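Glutathione S-transferase 2 (Onchocerca volvulus, PDB 1TU7) catalyses the conjugation of glutathione to electrophilic substrates as a pi-class homodimer and appears central to the parasite's detoxification system. Local coordinates at residues Thr84-Met89 and Glu129-Thr134; Met104-Tyr109 and Pro201-Gly206; Gly123-Phe128 and His167-Phe172; Arg139-Gly144 and Lys176-Arg181. One frame throughout, in Å; residues are numbered along the deposited sequence.

Overall arrangement
Contacts 1, 3 and 4 form a cluster within the helical C-terminal domain, while contact 2 docks the C-terminal tail on the end of helix 81-107. Contacts 1 and 3 share helix 109-132 and meet at Glu129 and Phe172; Ile87 of contact 1 packs on Leu143 of contact 4, centres about 12 Å apart; Leu169 of contact 3 packs on Lys176 and His179 of contact 4. Contact 2 stands about 28 Å from contact 1, centre to centre, although both use helix 81-107. It is nearest the glutathione site: the side chain of Tyr106 lies about 6 Å both from bound glutathione and from that of Tyr7 in its pocket, against about 8 Å to glutathione for Met89.

Contact 1: Thr84-Met89 and Glu129-Thr134; sequences TTYIDM and EKLLAT
Tyr86 spans most of the gap between helix 81-107 and the end of helix 109-132, whose backbones stay far apart here: the CA atoms of Tyr86 and Leu131 are 10.1 Å from each other. With CG anti to the backbone N (chi1 179°), the ring extends straight at its partner and meets Leu131 tip to tip. In the tightly packed part, Leu131 CD2 sits at the ring edge, 3.8 Å from Tyr86 CE2, while Met89, its chain extended and then bent at the sulphur, brings CE to 4.1 Å from Leu131 CD1. Phe47 of the second subunit packs on Leu131, so this apolar side faces the dimer partner. The looser side is polar. There Thr134, an exposed residue, crosses the ring obliquely, and its OG1 donates to Leu131 O at 2.9 Å, nearly along the C=O axis; Thr134 N reaches the same oxygen. A water in the ring plane accepts from Tyr86 OH at 2.7 Å and donates to Leu132 O at 2.8 Å. The carbonyls of Leu131 and Leu132 are thus served by a threonine and by a water held by the tyrosine hydroxyl, so the hydroxyl of the buried Tyr86 has a water to donate to.

Contact 2: Met104-Tyr109 and Pro201-Gly206; sequences MIYMAY and PVNGNG
Tyr106, close to the end of helix 81-107, lies across a turn of the C-terminal tail, and the way its ring is set against two asparagines defines the contact. Its CG is anti to the carbonyl carbon (chi1 -73°), a torsion that swings the ring end over to the tail. Asn205 crosses the ring obliquely, its amide plane only 30° from that of the ring, with ND2 3.8 Å from Tyr106 CD2. The Asn203 amide is instead turned steeply, and its CB approaches the hydroxyl. Ile105 CG2 covers part of one ring face, off toward the rim, and also touches Asn203 OD1 at 3.6 Å.

Two hydrogen bonds fix this geometry. Gly204 N points almost straight at Tyr106 OH, 2.8 Å away at 170°, while Asn205 ND2 donates to Ile105 O over 3.0 Å, approaching from above the carbonyl plane. Asn205 ND2 also donates to a water that donates to Tyr106 O, so one amide nitrogen serves two successive carbonyls of the helix end. A second water, in the ring plane, joins Tyr106 OH to Asn203 ND2. Gly204 and Asn205 belong to a weakly closed type I turn from Asn203 to Gly206, and backbone bonds of Pro201 with Arg11 and Val202 with Gly12 tie the tail to the N-terminal domain.

At about 6 Å from glutathione, the Tyr106 side chain sits consistently with the tyrosine lining the electrophile site in pi-class relatives. The N-H bond to the phenol oxygen would probably draw electron density from it and make the hydroxyl a somewhat better donor.

Contact 3: Gly123-Phe128 and His167-Phe172; sequences GELAKF and HCLDKF
Two overlapping turns shape 167-172 into a compact connection, and its side chains meet one side of helix 109-132 in order. Cys168 comes first. Its carbonyl oxygen lies 3.5 Å from Leu125 CD1, and its CB touches the same methyl. The first type I turn runs from His167 to Asp170, the second from Leu169 to Phe172, closed by Phe172 N donating to Leu169 O at 3.0 Å. Leu169 crosses Leu125 at about a right angle, CD2 of the former 3.8 Å from CD1 of the latter, so one leucine methyl touches two consecutive residues.

Phe172 makes the broadest contact. With CG anti to its carbonyl carbon (chi1 -57°), the ring lies against the helix. Leu125 CB stands over one face in a CH-pi contact, 3.9 Å from the ring centroid and 20° off the normal. The far corner, Phe172 CE2, comes to 3.6 Å from Ala126 CA and 3.8 Å from its CB, so the ring reaches the helix backbone, while Cys168 O lies in plane at the ring edge.

Being the residue just ahead of helix 173-183, Phe172 joins the start of that helix to helix 109-132, beside Glu129. Leu125 continues inward to Leu158 of helix 149-164 and Leu175 of helix 173-183, so these helices meet the turn around it, while Phe128 turns to Val94 and Leu97 of helix 81-107.

Contact 4: Arg139-Gly144 and Lys176-Arg181; sequences RNLILG and KVFHQR. Unlike the reference sequence in segment 176-181: Val177 (reference Ala).
Arg181 leaves helix 173-183 pointing at the 139-144 loop, and its path shows how a long chain can mix apolar and polar duties. From CB to CD it runs extended, CG anti to the backbone N (chi1 180°). At CD it meets Leu141, whose CD2 is 4.2 Å away, and the amide end of Asn140, which crosses it at about a right angle. A bend at chi3 (-54°) then turns the guanidinium out of the line of the chain. NE donates in plane to a water at 2.7 Å, and that water donates to Asn140 O at 2.8 Å. At the tip, NH1 lies 3.1 Å from Arg139 O, so the cationic end has one carbonyl beside it and the next across a water, an arrangement that would probably favour the charge.

Phe178, one helical turn earlier, takes the apolar share. Its ring presents an edge to Asn140 O, with CD2 3.5 Å from that oxygen in the ring plane, and CE2 meets Leu141 CD2 at 4.0 Å, the two side chains crossing at about a right angle. Asn140 O thus meets both an aromatic edge and a water. The loop keeps its shape through a type I turn in which Leu141 and Gly144 exchange backbone hydrogen bonds; the backbone angles of Gly144 call for glycine.

Within the helical domain the loop is wedged between three helices: Arg181 and Phe178 hold it to 173-183, Ile142 N bonds to Asp151 of helix 149-164, and the Ile142 side chain packs on Tyr86 and Phe90 of helix 81-107.

Contact 1: Thr84-Met89 and Glu129-Thr134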
# COMPACT_ATOMS: atom_id res chain seq x y z
N THR A 84 -5.00 -1.81 15.28
CA THR A 84 -4.96 -2.35 13.92
C THR A 84 -4.76 -1.23 12.89
O THR A 84 -3.99 -1.36 11.94
CB THR A 84 -6.25 -3.13 13.65
OG1 THR A 84 -6.36 -4.17 14.63
CG2 THR A 84 -6.23 -3.81 12.26
N THR A 85 -5.49 -0.14 13.07
CA THR A 85 -5.38 1.00 12.19
C THR A 85 -4.00 1.64 12.31
O THR A 85 -3.38 2.01 11.32
CB THR A 85 -6.45 2.02 12.55
OG1 THR A 85 -7.74 1.44 12.33
CG2 THR A 85 -6.38 3.25 11.68
N TYR A 86 -3.53 1.79 13.55
CA TYR A 86 -2.25 2.44 13.80
C TYR A 86 -1.08 1.72 13.15
O TYR A 86 -0.25 2.33 12.47
CB TYR A 86 -2.00 2.57 15.31
CG TYR A 86 -0.67 3.21 15.61
CD1 TYR A 86 0.32 2.53 16.25
CD2 TYR A 86 -0.41 4.52 15.26
CE1 TYR A 86 1.53 3.09 16.53
CE2 TYR A 86 0.81 5.11 15.55
CZ TYR A 86 1.76 4.39 16.20
OH TYR A 86 2.98 4.97 16.49
N ILE A 87 -1.00 0.41 13.33
CA ILE A 87 0.09 -0.32 12.73
C ILE A 87 0.05 -0.31 11.22
O ILE A 87 1.07 -0.31 10.59
CB ILE A 87 0.21 -1.75 13.27
CG1 ILE A 87 -1.00 -2.62 12.92
CG2 ILE A 87 0.53 -1.68 14.76
CD1 ILE A 87 -0.95 -4.02 13.49
N ASP A 88 -1.15 -0.30 10.65
CA ASP A 88 -1.33 -0.21 9.20
C ASP A 88 -0.83 1.12 8.72
O ASP A 88 -0.01 1.22 7.81
CB ASP A 88 -2.81 -0.41 8.91
CG ASP A 88 -3.16 -0.51 7.49
OD1 ASP A 88 -2.29 -0.38 6.60
OD2 ASP A 88 -4.38 -0.72 7.21
N MET A 89 -1.30 2.18 9.37
CA MET A 89 -0.88 3.52 9.03
C MET A 89 0.67 3.62 9.10
O MET A 89 1.31 4.18 8.21
CB MET A 89 -1.53 4.50 10.00
CG MET A 89 -1.20 5.94 9.75
SD MET A 89 -1.92 7.01 11.04
CE MET A 89 -0.56 7.18 12.10
N GLU A 129 10.70 8.74 13.98
CA GLU A 129 11.18 8.92 15.33
C GLU A 129 10.06 9.55 16.17
O GLU A 129 9.84 9.14 17.32
CB GLU A 129 12.43 9.81 15.29
CG GLU A 129 13.04 10.15 16.64
CD GLU A 129 13.87 9.05 17.24
OE1 GLU A 129 14.31 9.20 18.40
OE2 GLU A 129 14.14 8.03 16.59
N LYS A 130 9.37 10.52 15.60
CA LYS A 130 8.26 11.20 16.25
C LYS A 130 7.06 10.26 16.47
O LYS A 130 6.46 10.23 17.54
CB LYS A 130 7.85 12.47 15.50
CG LYS A 130 6.71 13.27 16.12
CD LYS A 130 6.59 14.63 15.44
CE LYS A 130 5.56 15.51 16.15
NZ LYS A 130 5.40 16.85 15.53
N LEU A 131 6.71 9.50 15.44
CA LEU A 131 5.51 8.67 15.51
C LEU A 131 5.73 7.50 16.44
O LEU A 131 4.85 7.14 17.21
CB LEU A 131 5.15 8.17 14.12
CG LEU A 131 3.73 8.10 13.61
CD1 LEU A 131 3.55 6.96 12.58
CD2 LEU A 131 2.61 8.29 14.60
N LEU A 132 6.93 6.91 16.40
CA LEU A 132 7.21 5.76 17.24
C LEU A 132 6.98 6.06 18.73
O LEU A 132 6.53 5.19 19.48
CB LEU A 132 8.62 5.26 16.98
CG LEU A 132 9.09 4.05 17.77
CD1 LEU A 132 8.25 2.83 17.43
CD2 LEU A 132 10.54 3.79 17.46
N ALA A 133 7.23 7.31 19.13
CA ALA A 133 7.08 7.75 20.51
C ALA A 133 5.67 7.61 21.05
O ALA A 133 5.46 7.61 22.26
CB ALA A 133 7.51 9.21 20.62
N THR A 134 4.68 7.48 20.17
CA THR A 134 3.29 7.60 20.63
C THR A 134 2.81 6.43 21.47
O THR A 134 1.81 6.57 22.16
CB THR A 134 2.29 7.85 19.51
OG1 THR A 134 2.29 6.76 18.61
CG2 THR A 134 2.61 9.09 18.66
O HOH W 1 4.58 3.66 18.20

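Contact 2: Met104-Tyr109 and Pro201-Gly206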
# COMPACT_ATOMS: atom_id res chain seq x y z
N MET A 104 15.50 5.91 -5.89
CA MET A 104 16.90 6.31 -5.88
C MET A 104 17.77 5.14 -6.33
O MET A 104 18.58 5.27 -7.23
CB MET A 104 17.30 6.86 -4.54
CG MET A 104 18.75 7.26 -4.45
SD MET A 104 19.87 5.93 -4.03
CE MET A 104 19.23 5.51 -2.43
N ILE A 105 17.56 3.97 -5.72
CA ILE A 105 18.38 2.80 -6.01
C ILE A 105 18.34 2.41 -7.48
O ILE A 105 19.39 2.13 -8.08
CB ILE A 105 17.90 1.60 -5.14
CG1 ILE A 105 18.25 1.79 -3.67
CG2 ILE A 105 18.50 0.28 -5.67
CD1 ILE A 105 19.73 1.75 -3.33
N TYR A 106 17.15 2.39 -8.06
CA TYR A 106 16.96 1.79 -9.39
C TYR A 106 17.08 2.82 -10.50
O TYR A 106 17.41 2.45 -11.63
CB TYR A 106 15.63 1.04 -9.52
CG TYR A 106 15.60 -0.28 -8.77
CD1 TYR A 106 15.01 -0.37 -7.53
CD2 TYR A 106 16.14 -1.45 -9.31
CE1 TYR A 106 14.99 -1.54 -6.82
CE2 TYR A 106 16.11 -2.65 -8.60
CZ TYR A 106 15.53 -2.68 -7.34
OH TYR A 106 15.47 -3.87 -6.62
N MET A 107 16.84 4.10 -10.20
CA MET A 107 16.77 5.13 -11.25
C MET A 107 17.89 6.13 -11.21
O MET A 107 18.16 6.76 -12.23
CB MET A 107 15.46 5.94 -11.18
CG MET A 107 14.17 5.14 -11.17
SD MET A 107 13.99 4.09 -12.58
CE MET A 107 13.77 5.29 -13.88
N ALA A 108 18.52 6.34 -10.05
CA ALA A 108 19.44 7.47 -9.90
C ALA A 108 20.50 7.25 -8.85
O ALA A 108 20.91 8.16 -8.15
CB ALA A 108 18.64 8.72 -9.59
N TYR A 109 20.99 6.03 -8.74
CA TYR A 109 21.91 5.71 -7.65
C TYR A 109 23.21 6.48 -7.74
O TYR A 109 23.75 6.93 -6.74
CB TYR A 109 22.24 4.22 -7.67
CG TYR A 109 23.11 3.78 -6.54
CD1 TYR A 109 22.58 3.53 -5.29
CD2 TYR A 109 24.48 3.59 -6.71
CE1 TYR A 109 23.38 3.09 -4.23
CE2 TYR A 109 25.28 3.18 -5.66
CZ TYR A 109 24.73 2.92 -4.42
OH TYR A 109 25.49 2.51 -3.36
N PRO A 201 21.77 -9.69 -1.52
CA PRO A 201 21.55 -8.34 -2.04
C PRO A 201 20.25 -7.74 -1.51
O PRO A 201 19.26 -8.44 -1.39
CB PRO A 201 21.46 -8.53 -3.56
CG PRO A 201 21.98 -9.83 -3.82
CD PRO A 201 21.83 -10.69 -2.60
N VAL A 202 20.29 -6.46 -1.18
CA VAL A 202 19.07 -5.76 -0.80
C VAL A 202 18.13 -5.63 -1.99
O VAL A 202 16.93 -5.83 -1.88
CB VAL A 202 19.35 -4.37 -0.18
CG1 VAL A 202 18.05 -3.64 0.16
CG2 VAL A 202 20.24 -4.50 1.06
N ASN A 203 18.72 -5.25 -3.13
CA ASN A 203 17.95 -4.88 -4.32
C ASN A 203 18.37 -5.72 -5.52
O ASN A 203 19.39 -6.38 -5.50
CB ASN A 203 18.16 -3.39 -4.60
CG ASN A 203 17.87 -2.54 -3.37
OD1 ASN A 203 18.77 -1.88 -2.79
ND2 ASN A 203 16.65 -2.63 -2.93
N GLY A 204 17.53 -5.71 -6.55
CA GLY A 204 17.73 -6.52 -7.74
C GLY A 204 18.82 -6.08 -8.68
O GLY A 204 19.24 -6.83 -9.57
N ASN A 205 19.30 -4.85 -8.50
CA ASN A 205 20.39 -4.35 -9.32
C ASN A 205 21.74 -4.38 -8.59
O ASN A 205 22.73 -3.89 -9.10
CB ASN A 205 20.06 -2.94 -9.82
CG ASN A 205 20.03 -1.92 -8.71
OD1 ASN A 205 20.17 -2.26 -7.53
ND2 ASN A 205 19.87 -0.64 -9.08
N GLY A 206 21.76 -4.94 -7.37
CA GLY A 206 22.96 -5.08 -6.60
C GLY A 206 23.50 -3.80 -5.98
O GLY A 206 24.54 -3.82 -5.38
O HOH W 2 14.46 -3.74 -4.12
O HOH W 3 19.04 -0.03 -11.78

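Contact 3: Gly123-Phe128 and His167-Phe172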
# COMPACT_ATOMS: atom_id res chain seq x y z
N GLY A 123 14.74 13.98 7.20
CA GLY A 123 13.38 14.41 7.45
C GLY A 123 12.39 13.27 7.43
O GLY A 123 11.37 13.29 8.13
N GLU A 124 12.67 12.28 6.60
CA GLU A 124 11.78 11.13 6.56
C GLU A 124 11.92 10.30 7.83
O GLU A 124 10.91 9.90 8.41
CB GLU A 124 12.02 10.29 5.31
CG GLU A 124 11.64 11.03 4.03
CD GLU A 124 10.28 11.67 4.15
OE1 GLU A 124 10.20 12.94 4.16
OE2 GLU A 124 9.30 10.93 4.33
N LEU A 125 13.14 10.07 8.28
CA LEU A 125 13.33 9.34 9.52
C LEU A 125 12.77 10.08 10.71
O LEU A 125 12.25 9.47 11.63
CB LEU A 125 14.81 9.05 9.77
CG LEU A 125 15.48 8.11 8.79
CD1 LEU A 125 16.97 8.02 9.03
CD2 LEU A 125 14.88 6.67 8.89
N ALA A 126 12.86 11.41 10.68
CA ALA A 126 12.32 12.20 11.76
C ALA A 126 10.84 11.95 11.97
O ALA A 126 10.35 11.95 13.10
CB ALA A 126 12.56 13.67 11.51
N LYS A 127 10.11 11.71 10.88
CA LYS A 127 8.68 11.45 10.99
C LYS A 127 8.46 10.16 11.78
O LYS A 127 7.56 10.07 12.60
CB LYS A 127 8.05 11.32 9.60
CG LYS A 127 7.99 12.63 8.87
CD LYS A 127 7.74 12.46 7.36
CE LYS A 127 7.68 13.82 6.67
NZ LYS A 127 7.34 13.69 5.22
N PHE A 128 9.28 9.15 11.52
CA PHE A 128 9.20 7.88 12.26
C PHE A 128 9.64 7.98 13.72
O PHE A 128 9.04 7.33 14.57
CB PHE A 128 9.99 6.78 11.57
CG PHE A 128 9.47 6.43 10.24
CD1 PHE A 128 10.12 6.77 9.11
CD2 PHE A 128 8.24 5.77 10.15
CE1 PHE A 128 9.60 6.43 7.87
CE2 PHE A 128 7.73 5.43 8.94
CZ PHE A 128 8.41 5.78 7.80
N HIS A 167 25.53 5.99 9.27
CA HIS A 167 25.30 6.96 10.32
C HIS A 167 23.89 7.51 10.38
O HIS A 167 23.62 8.45 11.11
CB HIS A 167 26.26 8.14 10.13
CG HIS A 167 27.70 7.74 10.23
ND1 HIS A 167 28.25 7.26 11.40
CD2 HIS A 167 28.69 7.73 9.31
CE1 HIS A 167 29.52 6.97 11.19
NE2 HIS A 167 29.81 7.25 9.93
N CYS A 168 22.97 6.98 9.56
CA CYS A 168 21.67 7.66 9.39
C CYS A 168 20.80 7.74 10.65
O CYS A 168 19.92 8.61 10.73
CB CYS A 168 20.84 7.08 8.23
SG CYS A 168 20.25 5.39 8.45
N LEU A 169 21.02 6.82 11.59
CA LEU A 169 20.24 6.80 12.83
C LEU A 169 20.93 7.47 14.01
O LEU A 169 20.40 7.44 15.14
CB LEU A 169 19.86 5.38 13.21
CG LEU A 169 19.10 4.57 12.15
CD1 LEU A 169 18.59 3.24 12.73
CD2 LEU A 169 17.97 5.39 11.52
N ASP A 170 22.07 8.10 13.75
CA ASP A 170 22.84 8.78 14.80
C ASP A 170 21.97 9.75 15.57
O ASP A 170 22.04 9.81 16.81
CB ASP A 170 24.01 9.57 14.17
CG ASP A 170 25.23 8.72 13.87
OD1 ASP A 170 25.23 7.48 14.12
OD2 ASP A 170 26.25 9.22 13.35
N LYS A 171 21.15 10.53 14.86
CA LYS A 171 20.34 11.57 15.46
C LYS A 171 18.92 11.12 15.84
O LYS A 171 18.10 11.93 16.26
CB LYS A 171 20.27 12.76 14.51
CG LYS A 171 21.64 13.36 14.19
CD LYS A 171 21.52 14.71 13.47
CE LYS A 171 22.89 15.30 13.15
NZ LYS A 171 23.99 14.66 13.93
N PHE A 172 18.65 9.82 15.72
CA PHE A 172 17.31 9.28 15.96
C PHE A 172 17.40 8.13 16.96
O PHE A 172 17.45 6.98 16.60
CB PHE A 172 16.70 8.83 14.64
CG PHE A 172 16.64 9.93 13.63
CD1 PHE A 172 17.46 9.91 12.52
CD2 PHE A 172 15.79 11.01 13.81
CE1 PHE A 172 17.41 10.95 11.60
CE2 PHE A 172 15.75 12.06 12.91
CZ PHE A 172 16.55 12.02 11.79

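Contact 4: Arg139-Gly144 and Lys176-Arg181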
# COMPACT_ATOMS: atom_id res chain seq x y z
N ARG A 139 9.94 3.29 23.24
CA ARG A 139 11.11 2.66 23.84
C ARG A 139 11.10 1.15 23.71
O ARG A 139 12.04 0.48 24.16
CB ARG A 139 11.19 3.05 25.32
CG ARG A 139 11.37 4.54 25.49
CD ARG A 139 12.42 4.95 26.48
NE ARG A 139 12.84 6.35 26.29
CZ ARG A 139 14.02 6.76 25.82
NH1 ARG A 139 14.96 5.91 25.43
NH2 ARG A 139 14.26 8.06 25.73
N ASN A 140 10.07 0.61 23.08
CA ASN A 140 9.98 -0.82 22.86
C ASN A 140 9.61 -1.09 21.40
O ASN A 140 10.42 -0.83 20.51
CB ASN A 140 9.03 -1.45 23.91
CG ASN A 140 9.24 -2.96 24.11
OD1 ASN A 140 8.66 -3.57 25.05
ND2 ASN A 140 10.06 -3.55 23.30
N LEU A 141 8.41 -1.58 21.14
CA LEU A 141 7.97 -1.86 19.77
C LEU A 141 6.90 -0.87 19.33
O LEU A 141 6.47 0.02 20.09
CB LEU A 141 7.49 -3.31 19.66
CG LEU A 141 8.52 -4.36 20.15
CD1 LEU A 141 7.89 -5.76 20.26
CD2 LEU A 141 9.73 -4.34 19.24
N ILE A 142 6.39 -1.01 18.11
CA ILE A 142 5.45 -0.02 17.61
C ILE A 142 4.20 0.08 18.48
O ILE A 142 3.72 1.17 18.74
CB ILE A 142 5.15 -0.29 16.13
CG1 ILE A 142 6.35 0.14 15.27
CG2 ILE A 142 3.92 0.46 15.65
CD1 ILE A 142 6.30 -0.37 13.86
N LEU A 143 3.70 -1.05 18.98
CA LEU A 143 2.51 -1.01 19.84
C LEU A 143 2.85 -0.94 21.32
O LEU A 143 1.94 -0.92 22.16
CB LEU A 143 1.59 -2.20 19.58
CG LEU A 143 0.82 -2.12 18.27
CD1 LEU A 143 -0.03 -3.40 18.07
CD2 LEU A 143 -0.04 -0.84 18.22
N GLY A 144 4.14 -0.87 21.63
CA GLY A 144 4.61 -0.97 23.02
C GLY A 144 5.24 -2.33 23.30
O GLY A 144 6.31 -2.63 22.79
N LYS A 176 17.20 4.06 16.43
CA LYS A 176 18.45 3.33 16.55
C LYS A 176 18.27 2.18 17.57
O LYS A 176 18.67 1.05 17.28
CB LYS A 176 19.59 4.26 16.96
CG LYS A 176 20.97 3.56 16.99
CD LYS A 176 22.06 4.49 17.50
CE LYS A 176 23.38 3.79 17.64
NZ LYS A 176 23.95 3.43 16.33
N VAL A 177 17.65 2.48 18.71
CA VAL A 177 17.44 1.47 19.75
C VAL A 177 16.44 0.41 19.29
O VAL A 177 16.61 -0.78 19.55
CB VAL A 177 17.00 2.15 21.06
CG1 VAL A 177 16.61 1.15 22.11
CG2 VAL A 177 18.15 2.99 21.54
N PHE A 178 15.41 0.86 18.58
CA PHE A 178 14.42 -0.08 18.04
C PHE A 178 15.07 -1.07 17.05
O PHE A 178 14.81 -2.27 17.08
CB PHE A 178 13.26 0.67 17.38
CG PHE A 178 12.36 -0.21 16.55
CD1 PHE A 178 12.62 -0.46 15.21
CD2 PHE A 178 11.26 -0.81 17.13
CE1 PHE A 178 11.80 -1.30 14.49
CE2 PHE A 178 10.45 -1.64 16.40
CZ PHE A 178 10.71 -1.88 15.07
N HIS A 179 15.88 -0.54 16.14
CA HIS A 179 16.54 -1.38 15.16
C HIS A 179 17.41 -2.42 15.87
O HIS A 179 17.38 -3.60 15.50
CB HIS A 179 17.35 -0.53 14.17
CG HIS A 179 18.36 -1.32 13.41
ND1 HIS A 179 18.11 -1.91 12.20
CD2 HIS A 179 19.63 -1.66 13.74
CE1 HIS A 179 19.18 -2.58 11.81
NE2 HIS A 179 20.12 -2.42 12.73
N GLN A 180 18.12 -2.02 16.91
CA GLN A 180 18.99 -2.96 17.61
C GLN A 180 18.15 -3.94 18.40
O GLN A 180 18.51 -5.10 18.50
CB GLN A 180 19.99 -2.23 18.54
CG GLN A 180 21.11 -3.17 19.06
CD GLN A 180 21.96 -3.77 17.93
OE1 GLN A 180 22.50 -3.03 17.12
NE2 GLN A 180 22.07 -5.12 17.87
N ARG A 181 17.04 -3.47 18.96
CA ARG A 181 16.16 -4.35 19.74
C ARG A 181 15.61 -5.48 18.88
O ARG A 181 15.57 -6.64 19.29
CB ARG A 181 15.03 -3.53 20.34
CG ARG A 181 14.06 -4.34 21.16
CD ARG A 181 12.95 -3.51 21.79
NE ARG A 181 13.46 -2.39 22.57
CZ ARG A 181 14.09 -2.46 23.75
NH1 ARG A 181 14.49 -1.33 24.33
NH2 ARG A 181 14.33 -3.63 24.37
O HOH W 4 13.06 -0.14 21.06